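Side-chain contact in hemolysin-related protein (Vibrio cholerae serotype O1, PDB 6MLT), which is a secreted, calcium-binding biofilm matrix protein with a beta-prism lectin domain, and probably anchors biofilms by binding carbohydrate: residues Ile123-His128 against Tyr169-Gly174. Sequence-based numbering, arbitrary orientation.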
loop_
_atom_site.group_PDB
_atom_site.type_symbol
_atom_site.label_atom_id
_atom_site.label_comp_id
_atom_site.label_asym_id
_atom_site.label_seq_id
_atom_site.Cartn_x
_atom_site.Cartn_y
_atom_site.Cartn_z
ATOM N N ILE A 123 -18.306 3.220 21.259
ATOM C CA ILE A 123 -17.282 3.857 20.443
ATOM C C ILE A 123 -17.490 5.365 20.543
ATOM O O ILE A 123 -18.571 5.881 20.235
ATOM C CB ILE A 123 -17.343 3.363 18.993
ATOM C CG1 ILE A 123 -16.890 1.897 18.925
ATOM C CG2 ILE A 123 -16.466 4.220 18.082
ATOM C CD1 ILE A 123 -17.249 1.209 17.643
ATOM N N ASN A 124 -16.467 6.073 21.009
ATOM C CA ASN A 124 -16.532 7.515 21.187
ATOM C C ASN A 124 -15.943 8.212 19.974
ATOM O O ASN A 124 -14.826 7.901 19.556
ATOM C CB ASN A 124 -15.782 7.936 22.449
ATOM C CG ASN A 124 -16.449 7.427 23.695
ATOM O OD1 ASN A 124 -17.664 7.563 23.857
ATOM N ND2 ASN A 124 -15.672 6.799 24.570
ATOM N N ILE A 125 -16.686 9.163 19.421
ATOM C CA ILE A 125 -16.219 9.934 18.283
ATOM C C ILE A 125 -16.124 11.388 18.726
ATOM O O ILE A 125 -17.146 12.029 19.003
ATOM C CB ILE A 125 -17.134 9.762 17.066
ATOM C CG1 ILE A 125 -17.247 8.263 16.739
ATOM C CG2 ILE A 125 -16.592 10.556 15.878
ATOM C CD1 ILE A 125 -18.149 7.925 15.572
ATOM N N LEU A 126 -14.896 11.899 18.809
ATOM C CA LEU A 126 -14.640 13.263 19.253
ATOM C C LEU A 126 -14.524 14.201 18.059
ATOM O O LEU A 126 -14.113 13.795 16.966
ATOM C CB LEU A 126 -13.347 13.339 20.063
ATOM C CG LEU A 126 -13.146 12.318 21.183
ATOM C CD1 LEU A 126 -11.827 12.590 21.894
ATOM C CD2 LEU A 126 -14.293 12.359 22.164
ATOM N N ASP A 127 -14.870 15.471 18.286
ATOM C CA ASP A 127 -14.553 16.523 17.333
ATOM C C ASP A 127 -13.091 16.935 17.500
ATOM O O ASP A 127 -12.369 16.427 18.366
ATOM C CB ASP A 127 -15.511 17.710 17.486
ATOM C CG ASP A 127 -15.363 18.467 18.824
ATOM O OD1 ASP A 127 -14.301 18.408 19.488
ATOM O OD2 ASP A 127 -16.343 19.152 19.198
ATOM N N HIS A 128 -12.646 17.874 16.661
ATOM C CA HIS A 128 -11.226 18.219 16.598
ATOM C C HIS A 128 -10.735 18.946 17.844
ATOM O O HIS A 128 -9.526 19.161 17.979
ATOM C CB HIS A 128 -10.942 19.073 15.355
ATOM C CG HIS A 128 -11.491 20.464 15.441
ATOM N ND1 HIS A 128 -10.700 21.562 15.699
ATOM C CD2 HIS A 128 -12.754 20.935 15.311
ATOM C CE1 HIS A 128 -11.449 22.651 15.718
ATOM N NE2 HIS A 128 -12.700 22.298 15.485
ATOM N N TYR A 169 -19.150 -1.052 12.040
ATOM C CA TYR A 169 -20.126 -0.031 12.375
ATOM C C TYR A 169 -20.237 0.990 11.250
ATOM O O TYR A 169 -19.267 1.277 10.541
ATOM C CB TYR A 169 -19.736 0.697 13.664
ATOM C CG TYR A 169 -19.577 -0.193 14.878
ATOM C CD1 TYR A 169 -18.458 -1.003 15.032
ATOM C CD2 TYR A 169 -20.543 -0.209 15.878
ATOM C CE1 TYR A 169 -18.312 -1.813 16.145
ATOM C CE2 TYR A 169 -20.403 -1.002 16.986
ATOM C CZ TYR A 169 -19.288 -1.805 17.119
ATOM O OH TYR A 169 -19.162 -2.604 18.233
ATOM N N SER A 170 -21.434 1.543 11.109
ATOM C CA SER A 170 -21.685 2.700 10.263
ATOM C C SER A 170 -21.625 3.958 11.115
ATOM O O SER A 170 -22.209 4.003 12.203
ATOM C CB SER A 170 -23.053 2.591 9.589
ATOM O OG SER A 170 -23.521 3.866 9.187
ATOM N N TYR A 171 -20.928 4.980 10.616
ATOM C CA TYR A 171 -20.878 6.253 11.329
ATOM C C TYR A 171 -22.278 6.774 11.620
ATOM O O TYR A 171 -22.535 7.338 12.691
ATOM C CB TYR A 171 -20.085 7.281 10.519
ATOM C CG TYR A 171 -20.093 8.663 11.127
ATOM C CD1 TYR A 171 -19.257 8.978 12.186
ATOM C CD2 TYR A 171 -20.938 9.652 10.644
ATOM C CE1 TYR A 171 -19.258 10.241 12.752
ATOM C CE2 TYR A 171 -20.949 10.924 11.203
ATOM C CZ TYR A 171 -20.101 11.208 12.258
ATOM O OH TYR A 171 -20.095 12.463 12.832
ATOM N N GLU A 172 -23.204 6.567 10.688
ATOM C CA GLU A 172 -24.563 7.075 10.803
ATOM C C GLU A 172 -25.472 6.150 11.606
ATOM O O GLU A 172 -26.191 6.608 12.496
ATOM C CB GLU A 172 -25.157 7.299 9.408
ATOM N N SER A 173 -25.465 4.852 11.309
ATOM C CA SER A 173 -26.497 3.960 11.825
ATOM C C SER A 173 -25.994 2.981 12.877
ATOM O O SER A 173 -26.799 2.223 13.425
ATOM C CB SER A 173 -27.140 3.184 10.673
ATOM O OG SER A 173 -26.233 2.257 10.117
ATOM N N GLY A 174 -24.700 2.970 13.177
ATOM C CA GLY A 174 -24.189 2.124 14.237
ATOM C C GLY A 174 -23.844 0.717 13.788
ATOM O O GLY A 174 -23.515 0.491 12.624
#
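Two neighbouring four-stranded antiparallel sheets, consistent with adjacent blades of an FG-GAP-type beta-propeller, pack face to face here through strand 122-126 of one and strand 167-170 with its following turn of the other. Ile123 meets Tyr169 and Ile125 meets Tyr171, with CA atoms 9.4 Å apart in the first pair and 9.1 Å in the second, a spacing that side chains rather than backbone bonds must bridge. In the first pair the CD1 methyl of Ile123 sits over the centre of the Tyr169 ring: it is 3.5 Å from the ring centroid and only 11° off the normal, which defines a CH-pi contact on the face. The extended end of the isoleucine carries CD1 out to the ring. Hydrogen bonds with Asp166 and with the backbone N of Ser139 hold the OH end of Tyr169, while the methyl packs on a face. The second pair is less regular. Ile125 CD1 lies 3.7 Å from Tyr171 CD1, and Ile125 CG2 stands 4.1 Å from Tyr171 CE1; both branches thus lie near the CD1-CE1 bond of the ring, CD1 displaced from the ring plane and CG2 close to it. Tyr171 starts the turn after strand 167-170, and its CG lies anti to the backbone N (chi1 175°), swinging the ring back toward Ile125. That turn is braced by an ST motif, Ser173 N donating to Ser170 OG at 3.0 Å with an N-H...O angle of 167°. No hydrogen bond joins the two segments, and just 168 Å² is buried between them, so their own cohesion is apolar, methyl groups against aromatic rings; polar links between the blades come from Ser139 and from Lys134, which hydrogen-bonds Tyr171 O and makes a cation-pi contact with its ring.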